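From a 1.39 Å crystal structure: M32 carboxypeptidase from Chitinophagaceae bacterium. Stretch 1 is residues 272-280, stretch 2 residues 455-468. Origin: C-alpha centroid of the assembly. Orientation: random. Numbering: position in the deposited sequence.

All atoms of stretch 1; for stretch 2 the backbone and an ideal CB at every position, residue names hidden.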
ATOM      1  N   ALA A 272      -0.792  -8.106  -7.527  1.00 10.72           N
ATOM      2  CA  ALA A 272      -0.636  -9.526  -7.802  1.00 12.79           C
ATOM      3  C   ALA A 272       0.322  -9.762  -8.957  1.00 12.19           C
ATOM      4  O   ALA A 272       1.104 -10.719  -8.931  1.00 11.79           O
ATOM      5  CB  ALA A 272      -1.985 -10.167  -8.082  1.00 10.47           C
ATOM      6  N   LEU A 273       0.304  -8.884  -9.963  1.00 12.27           N
ATOM      7  CA  LEU A 273       1.224  -9.035 -11.081  1.00 12.23           C
ATOM      8  C   LEU A 273       2.660  -8.868 -10.607  1.00 11.14           C
ATOM      9  O   LEU A 273       3.570  -9.576 -11.070  1.00 12.93           O
ATOM     10  CB  LEU A 273       0.904  -8.015 -12.179  1.00 11.80           C
ATOM     11  CG  LEU A 273      -0.415  -8.199 -12.921  1.00 13.46           C
ATOM     12  CD1 LEU A 273      -0.742  -6.928 -13.711  1.00 11.82           C
ATOM     13  CD2 LEU A 273      -0.368  -9.432 -13.847  1.00 14.47           C
ATOM     14  N   TYR A 274       2.881  -7.923  -9.679  1.00 12.44           N
ATOM     15  CA  TYR A 274       4.206  -7.808  -9.077  1.00 13.05           C
ATOM     16  C   TYR A 274       4.614  -9.110  -8.389  1.00 12.00           C
ATOM     17  O   TYR A 274       5.709  -9.638  -8.628  1.00 11.55           O
ATOM     18  CB  TYR A 274       4.185  -6.663  -8.057  1.00 13.05           C
ATOM     19  CG  TYR A 274       5.515  -6.201  -7.496  1.00 11.40           C
ATOM     20  CD1 TYR A 274       6.728  -6.720  -7.945  1.00 11.55           C
ATOM     21  CD2 TYR A 274       5.542  -5.188  -6.539  1.00 14.33           C
ATOM     22  CE1 TYR A 274       7.940  -6.245  -7.438  1.00 14.32           C
ATOM     23  CE2 TYR A 274       6.748  -4.700  -6.030  1.00 12.54           C
ATOM     24  CZ  TYR A 274       7.940  -5.233  -6.492  1.00 13.20           C
ATOM     25  OH  TYR A 274       9.121  -4.731  -5.980  1.00 15.83           O
ATOM     26  N   GLU A 275       3.758  -9.616  -7.491  1.00 11.18           N
ATOM     27  CA  GLU A 275       4.105 -10.837  -6.753  1.00 11.84           C
ATOM     28  C   GLU A 275       4.347 -12.026  -7.687  1.00 13.38           C
ATOM     29  O   GLU A 275       5.260 -12.836  -7.451  1.00 12.83           O
ATOM     30  CB  GLU A 275       3.025 -11.161  -5.730  1.00 10.83           C
ATOM     31  CG  GLU A 275       2.992 -10.167  -4.570  1.00 12.65           C
ATOM     32  CD  GLU A 275       4.198 -10.315  -3.647  1.00 14.64           C
ATOM     33  OE1 GLU A 275       4.666 -11.451  -3.438  1.00 16.27           O
ATOM     34  OE2 GLU A 275       4.686  -9.303  -3.094  1.00 15.11           O
ATOM     35  N   GLN A 276       3.569 -12.132  -8.765  1.00 11.61           N
ATOM     36  CA  GLN A 276       3.758 -13.223  -9.721  1.00 12.71           C
ATOM     37  C   GLN A 276       5.025 -13.042 -10.545  1.00 12.64           C
ATOM     38  O   GLN A 276       5.456 -13.993 -11.216  1.00 13.97           O
ATOM     39  CB  GLN A 276       2.533 -13.401 -10.621  1.00 12.30           C
ATOM     40  CG  GLN A 276       1.344 -13.985  -9.879  1.00 12.69           C
ATOM     41  CD  GLN A 276       0.184 -14.356 -10.795  1.00 14.45           C
ATOM     42  OE1 GLN A 276      -0.010 -13.748 -11.838  1.00 12.26           O
ATOM     43  NE2 GLN A 276      -0.598 -15.352 -10.400  1.00 12.27           N
ATOM     44  N   GLY A 277       5.619 -11.848 -10.524  1.00 12.21           N
ATOM     45  CA  GLY A 277       6.861 -11.623 -11.234  1.00 13.14           C
ATOM     46  C   GLY A 277       8.144 -11.750 -10.434  1.00 12.56           C
ATOM     47  O   GLY A 277       9.232 -11.658 -11.012  1.00 14.53           O
ATOM     48  N   LEU A 278       8.059 -11.984  -9.126  1.00 12.84           N
ATOM     49  CA  LEU A 278       9.266 -12.195  -8.335  1.00 13.85           C
ATOM     50  C   LEU A 278       9.838 -13.587  -8.625  1.00 13.93           C
ATOM     51  O   LEU A 278       9.089 -14.531  -8.889  1.00 12.98           O
ATOM     52  CB  LEU A 278       8.954 -12.051  -6.842  1.00 15.25           C
ATOM     53  CG  LEU A 278       8.542 -10.634  -6.417  1.00 13.51           C
ATOM     54  CD1 LEU A 278       7.726 -10.620  -5.131  1.00 16.05           C
ATOM     55  CD2 LEU A 278       9.746  -9.711  -6.304  1.00 12.79           C
ATOM     56  N   PRO A 279      11.163 -13.739  -8.612  1.00 14.24           N
ATOM     57  CA  PRO A 279      11.762 -15.018  -9.038  1.00 13.50           C
ATOM     58  C   PRO A 279      11.586 -16.119  -8.000  1.00 15.06           C
ATOM     59  O   PRO A 279      11.858 -15.923  -6.809  1.00 13.94           O
ATOM     60  CB  PRO A 279      13.242 -14.680  -9.264  1.00 17.84           C
ATOM     61  CG  PRO A 279      13.480 -13.396  -8.531  1.00 20.78           C
ATOM     62  CD  PRO A 279      12.168 -12.688  -8.366  1.00 16.28           C
ATOM     63  N   THR A 280      11.151 -17.297  -8.472  1.00 12.63           N
ATOM     64  CA  THR A 280      10.982 -18.435  -7.577  1.00 14.31           C
ATOM     65  C   THR A 280      12.306 -18.896  -6.981  1.00 13.57           C
ATOM     66  O   THR A 280      12.329 -19.378  -5.843  1.00 15.90           O
ATOM     67  CB  THR A 280      10.267 -19.588  -8.290  1.00 12.89           C
ATOM     68  OG1 THR A 280      10.982 -19.929  -9.482  1.00 19.98           O
ATOM     69  CG2 THR A 280       8.863 -19.182  -8.651  1.00 16.02           C
ATOM     70  N   UNK A 455       2.663  -3.084 -21.503  1.00 16.21           N
ATOM     71  CA  UNK A 455       2.877  -2.481 -20.192  1.00 15.69           C
ATOM     72  C   UNK A 455       3.380  -3.515 -19.187  1.00 13.85           C
ATOM     73  O   UNK A 455       4.327  -3.244 -18.429  1.00 15.61           O
ATOM     74  CB  UNK A 455       1.584  -1.839 -19.685  1.00 15.69           C
ATOM     75  N   UNK A 456       2.760  -4.709 -19.170  1.00 13.93           N
ATOM     76  CA  UNK A 456       3.203  -5.746 -18.239  1.00 13.88           C
ATOM     77  C   UNK A 456       4.643  -6.142 -18.533  1.00 14.38           C
ATOM     78  O   UNK A 456       5.443  -6.313 -17.613  1.00 14.79           O
ATOM     79  CB  UNK A 456       2.289  -6.971 -18.319  1.00 13.88           C
ATOM     80  N   UNK A 457       4.990  -6.284 -19.813  1.00 14.87           N
ATOM     81  CA  UNK A 457       6.369  -6.569 -20.187  1.00 15.33           C
ATOM     82  C   UNK A 457       7.325  -5.500 -19.665  1.00 18.62           C
ATOM     83  O   UNK A 457       8.396  -5.821 -19.131  1.00 16.75           O
ATOM     84  CB  UNK A 457       6.490  -6.682 -21.708  1.00 15.33           C
ATOM     85  N   UNK A 458       6.973  -4.218 -19.825  1.00 16.92           N
ATOM     86  CA  UNK A 458       7.846  -3.167 -19.300  1.00 16.82           C
ATOM     87  C   UNK A 458       8.036  -3.303 -17.789  1.00 15.07           C
ATOM     88  O   UNK A 458       9.161  -3.195 -17.274  1.00 15.81           O
ATOM     89  CB  UNK A 458       7.273  -1.788 -19.633  1.00 16.82           C
ATOM     90  N   UNK A 459       6.952  -3.556 -17.066  1.00 13.12           N
ATOM     91  CA  UNK A 459       7.059  -3.739 -15.622  1.00 13.60           C
ATOM     92  C   UNK A 459       7.903  -4.962 -15.277  1.00 15.94           C
ATOM     93  O   UNK A 459       8.669  -4.945 -14.308  1.00 15.29           O
ATOM     94  CB  UNK A 459       5.667  -3.871 -15.000  1.00 13.60           C
ATOM     95  N   UNK A 460       7.740  -6.046 -16.042  1.00 13.29           N
ATOM     96  CA  UNK A 460       8.458  -7.280 -15.768  1.00 15.64           C
ATOM     97  C   UNK A 460       9.936  -7.166 -16.101  1.00 14.79           C
ATOM     98  O   UNK A 460      10.739  -7.932 -15.561  1.00 16.57           O
ATOM     99  CB  UNK A 460       7.836  -8.435 -16.555  1.00 15.64           C
ATOM    100  N   UNK A 461      10.314  -6.238 -16.990  1.00 15.89           N
ATOM    101  CA  UNK A 461      11.725  -5.982 -17.283  1.00 15.24           C
ATOM    102  C   UNK A 461      12.350  -4.941 -16.364  1.00 15.82           C
ATOM    103  O   UNK A 461      13.571  -4.972 -16.142  1.00 20.13           O
ATOM    104  CB  UNK A 461      11.877  -5.529 -18.736  1.00 15.24           C
ATOM    105  N   UNK A 462      11.551  -4.027 -15.814  1.00 16.51           N
ATOM    106  CA  UNK A 462      12.095  -2.906 -15.064  1.00 18.31           C
ATOM    107  C   UNK A 462      11.900  -2.975 -13.560  1.00 15.90           C
ATOM    108  O   UNK A 462      12.702  -2.380 -12.838  1.00 16.95           O
ATOM    109  CB  UNK A 462      11.468  -1.610 -15.581  1.00 18.31           C
ATOM    110  N   UNK A 463      10.867  -3.662 -13.064  1.00 15.89           N
ATOM    111  CA  UNK A 463      10.552  -3.614 -11.633  1.00 15.54           C
ATOM    112  C   UNK A 463      10.454  -5.000 -11.012  1.00 17.26           C
ATOM    113  O   UNK A 463      11.156  -5.310 -10.041  1.00 17.17           O
ATOM    114  CB  UNK A 463       9.239  -2.861 -11.411  1.00 15.54           C
ATOM    115  N   UNK A 464       9.585  -5.844 -11.565  1.00 16.65           N
ATOM    116  CA  UNK A 464       9.198  -7.070 -10.869  1.00 15.22           C
ATOM    117  C   UNK A 464      10.326  -8.022 -10.494  1.00 16.04           C
ATOM    118  O   UNK A 464      10.258  -8.593  -9.391  1.00 16.16           O
ATOM    119  CB  UNK A 464       8.199  -7.833 -11.742  1.00 15.22           C
ATOM    120  N   UNK A 465      11.327  -8.301 -11.337  1.00 16.07           N
ATOM    121  CA  UNK A 465      12.226  -9.430 -11.054  1.00 15.01           C
ATOM    122  C   UNK A 465      13.367  -9.117 -10.110  1.00 17.83           C
ATOM    123  O   UNK A 465      14.140 -10.024  -9.791  1.00 17.85           O
ATOM    124  CB  UNK A 465      12.814  -9.953 -12.366  1.00 15.01           C
ATOM    125  N   UNK A 466      13.516  -7.872  -9.676  1.00 15.26           N
ATOM    126  CA  UNK A 466      14.669  -7.486  -8.880  1.00 14.27           C
ATOM    127  C   UNK A 466      14.472  -7.651  -7.385  1.00 14.18           C
ATOM    128  O   UNK A 466      15.452  -7.552  -6.643  1.00 16.42           O
ATOM    129  CB  UNK A 466      15.030  -6.030  -9.180  1.00 14.27           C
ATOM    130  N   UNK A 467      13.256  -7.908  -6.929  1.00 15.06           N
ATOM    131  CA  UNK A 467      13.028  -7.974  -5.503  1.00 15.10           C
ATOM    132  C   UNK A 467      13.526  -6.719  -4.805  1.00 15.69           C
ATOM    133  O   UNK A 467      13.240  -5.586  -5.226  1.00 16.42           O
ATOM    134  CB  UNK A 467      13.708  -9.212  -4.915  1.00 15.10           C
ATOM    135  N   UNK A 468      14.284  -6.912  -3.731  1.00 14.53           N
ATOM    136  CA  UNK A 468      14.861  -5.815  -2.958  1.00 14.73           C
ATOM    137  C   UNK A 468      16.253  -5.404  -3.413  1.00 14.24           C
ATOM    138  O   UNK A 468      16.904  -4.635  -2.702  1.00 19.68           O
ATOM    139  CB  UNK A 468      14.914  -6.205  -1.480  1.00 14.73           C
TER

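Stretch 2 is helical through position 462 and then departs from helical geometry; its helix axis passes 10.5 Å from that of stretch 1 at 49°. Positions 455, 457, 458, 461 and 462 have ideal CB atoms with nothing of stretch 1 within 5.5 Å, so stretch 1 hardly restricts them. They are Leu, Glu, Trp, Asn and Asn; Asn 462 ND2 donates to Trp 458 O at 2.9 Å.

At 456 the CB points sideways, and the nearest feature is the leucyl end of Leu 273. A long apolar chain could reach it. Leu 456 does, CD1 lying 4.2 Å from Leu 273 CD2. Position 459 points toward stretch 1 but across a gap; several apolar residues would fit, and Leu 459 stays clear, its CD1 5.8 Å from Leu 273 CD1.

Position 460 points sideways, with no atom of stretch 1 near its CB. Farther off lie the carbonyl of Leu 273 and the bare CA of Gly 277, so a long donor, Lys, Arg or perhaps Gln, would suit. It is Arg 460. NH2 donates to Leu 273 O at 2.9 Å and 165°, with the oxygen near the guanidinium plane, while Gly 277 CA covers one face, 3.5 Å from NE. An ideal CB on Gly 277 would lie 2.6 Å from NE, a clash. Water 2 links Arg 460 NH2 (2.9 Å) to Gln 276 OE1 (2.7 Å).

Position 463, at phi/psi -127/-56, is the first to leave helical angles. Its CB is 5.4 Å from Tyr 274 CE1, which suits an aliphatic or aromatic chain. Ile 463 places CG2 4.2 Å from Tyr 274 CZ.

Position 464 is the tightest: its CB is 4.0 Å from Gly 277 O and 4.2 Å from Tyr 274 CD1. A flat ring would fit over the Tyr 274 backbone, and His, Phe or Tyr are candidates. His 464 receives Tyr 274 CA over its face, 3.6 Å from CA to the ring centroid and 7° off the normal. The two rings are nearly parallel but slid apart. Its ND1 accepts from Arg 460 NE at 3.0 Å, tying the two side chains together.

Position 465 has its CB directed away, 4.2 Å from Gly 277 O; small or cyclic residues suit. Pro 465 sets its CA 3.7 Å from Gly 277 O, and its O 3.6 Å from Pro 279 CD.

Position 466 points away and is unconstrained: Phe 466.

At 467, phi of 53° favours glycine. Gly 467 CA packs 3.8 Å from Leu 278 CD2, and water 1 joins Gly 467 O (2.9 Å) to Tyr 274 OH (2.5 Å).

Position 468 meets nothing nearby; Arg 468 leads away.

Stretch 2, residues 455-468: LLEWLRNNIHPFGR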
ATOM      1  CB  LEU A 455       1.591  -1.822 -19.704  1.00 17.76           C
ATOM      2  CG  LEU A 455       1.663  -1.336 -18.256  1.00 14.86           C
ATOM      3  CD1 LEU A 455       2.694  -0.241 -18.089  1.00 15.73           C
ATOM      4  CD2 LEU A 455       0.312  -0.857 -17.835  1.00 16.03           C
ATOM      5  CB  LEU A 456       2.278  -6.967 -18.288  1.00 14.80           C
ATOM      6  CG  LEU A 456       2.723  -8.080 -17.330  1.00 15.01           C
ATOM      7  CD1 LEU A 456       2.771  -7.577 -15.905  1.00 13.16           C
ATOM      8  CD2 LEU A 456       1.780  -9.265 -17.460  1.00 19.50           C
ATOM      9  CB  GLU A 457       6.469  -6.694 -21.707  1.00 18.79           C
ATOM     10  CG  GLU A 457       7.870  -7.001 -22.197  1.00 22.96           C
ATOM     11  CD  GLU A 457       7.969  -7.049 -23.699  1.00 33.72           C
ATOM     12  OE1 GLU A 457       7.314  -6.225 -24.374  1.00 34.08           O
ATOM     13  OE2 GLU A 457       8.691  -7.929 -24.205  1.00 38.48           O
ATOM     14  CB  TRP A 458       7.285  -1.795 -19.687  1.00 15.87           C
ATOM     15  CG  TRP A 458       8.170  -0.659 -19.313  1.00 14.59           C
ATOM     16  CD1 TRP A 458       9.194  -0.129 -20.052  1.00 17.46           C
ATOM     17  CD2 TRP A 458       8.102   0.112 -18.107  1.00 16.58           C
ATOM     18  NE1 TRP A 458       9.766   0.921 -19.374  1.00 18.91           N
ATOM     19  CE2 TRP A 458       9.118   1.085 -18.176  1.00 17.01           C
ATOM     20  CE3 TRP A 458       7.287   0.066 -16.966  1.00 17.77           C
ATOM     21  CZ2 TRP A 458       9.333   2.007 -17.163  1.00 19.71           C
ATOM     22  CZ3 TRP A 458       7.499   0.989 -15.958  1.00 15.85           C
ATOM     23  CH2 TRP A 458       8.524   1.944 -16.062  1.00 20.34           C
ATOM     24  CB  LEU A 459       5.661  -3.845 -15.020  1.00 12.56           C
ATOM     25  CG  LEU A 459       4.796  -2.591 -15.141  1.00 13.00           C
ATOM     26  CD1 LEU A 459       3.338  -2.946 -14.822  1.00 14.56           C
ATOM     27  CD2 LEU A 459       5.309  -1.473 -14.231  1.00 18.00           C
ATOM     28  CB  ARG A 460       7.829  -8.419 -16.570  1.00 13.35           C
ATOM     29  CG  ARG A 460       6.495  -8.888 -16.014  1.00 14.71           C
ATOM     30  CD  ARG A 460       6.696  -9.833 -14.814  1.00 15.29           C
ATOM     31  NE  ARG A 460       5.468 -10.005 -14.049  1.00 13.21           N
ATOM     32  CZ  ARG A 460       4.497 -10.847 -14.373  1.00 15.07           C
ATOM     33  NH1 ARG A 460       4.611 -11.621 -15.444  1.00 18.56           N
ATOM     34  NH2 ARG A 460       3.424 -10.934 -13.611  1.00 14.11           N
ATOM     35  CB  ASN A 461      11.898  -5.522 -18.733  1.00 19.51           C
ATOM     36  CG  ASN A 461      11.596  -6.631 -19.729  1.00 21.20           C
ATOM     37  OD1 ASN A 461      11.681  -7.812 -19.404  1.00 24.60           O
ATOM     38  ND2 ASN A 461      11.253  -6.251 -20.949  1.00 22.74           N
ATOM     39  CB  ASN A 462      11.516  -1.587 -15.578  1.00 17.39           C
ATOM     40  CG  ASN A 462      12.130  -1.173 -16.887  1.00 21.08           C
ATOM     41  OD1 ASN A 462      13.204  -0.565 -16.913  1.00 23.38           O
ATOM     42  ND2 ASN A 462      11.467  -1.519 -17.986  1.00 18.96           N
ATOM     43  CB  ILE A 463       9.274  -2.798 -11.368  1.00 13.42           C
ATOM     44  CG1 ILE A 463       9.518  -1.323 -11.728  1.00 14.90           C
ATOM     45  CG2 ILE A 463       8.876  -2.929  -9.903  1.00 15.32           C
ATOM     46  CD1 ILE A 463       8.259  -0.488 -11.820  1.00 18.83           C
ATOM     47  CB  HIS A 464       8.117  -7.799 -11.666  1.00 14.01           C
ATOM     48  CG  HIS A 464       6.857  -7.014 -11.812  1.00 14.02           C
ATOM     49  ND1 HIS A 464       5.768  -7.473 -12.524  1.00 11.93           N
ATOM     50  CD2 HIS A 464       6.499  -5.812 -11.309  1.00 12.56           C
ATOM     51  CE1 HIS A 464       4.798  -6.578 -12.464  1.00 13.88           C
ATOM     52  NE2 HIS A 464       5.221  -5.557 -11.738  1.00 11.86           N
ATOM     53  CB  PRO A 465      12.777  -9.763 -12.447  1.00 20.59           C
ATOM     54  CG  PRO A 465      12.851  -8.440 -13.112  1.00 17.76           C
ATOM     55  CD  PRO A 465      11.644  -7.673 -12.638  1.00 20.50           C
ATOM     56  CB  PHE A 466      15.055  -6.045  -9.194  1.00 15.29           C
ATOM     57  CG  PHE A 466      15.423  -5.839 -10.629  1.00 20.46           C
ATOM     58  CD1 PHE A 466      16.549  -6.439 -11.153  1.00 19.69           C
ATOM     59  CD2 PHE A 466      14.629  -5.088 -11.463  1.00 16.72           C
ATOM     60  CE1 PHE A 466      16.889  -6.274 -12.480  1.00 23.31           C
ATOM     61  CE2 PHE A 466      14.971  -4.908 -12.794  1.00 21.53           C
ATOM     62  CZ  PHE A 466      16.103  -5.505 -13.298  1.00 20.02           C
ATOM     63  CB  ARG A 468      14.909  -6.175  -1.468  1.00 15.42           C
ATOM     64  CG  ARG A 468      13.540  -6.144  -0.789  1.00 15.72           C
ATOM     65  CD  ARG A 468      13.576  -6.840   0.572  1.00 15.80           C
ATOM     66  NE  ARG A 468      14.471  -6.154   1.507  1.00 18.11           N
ATOM     67  CZ  ARG A 468      14.870  -6.658   2.672  1.00 20.50           C
ATOM     68  NH1 ARG A 468      14.473  -7.866   3.052  1.00 19.50           N
ATOM     69  NH2 ARG A 468      15.682  -5.950   3.445  1.00 22.00           N
TER
HETATM   70  O   HOH W   1      11.197  -5.437  -7.243  1.00 16.05           O
HETATM   71  O   HOH W   2       1.249 -12.752 -14.033  1.00 14.26           O
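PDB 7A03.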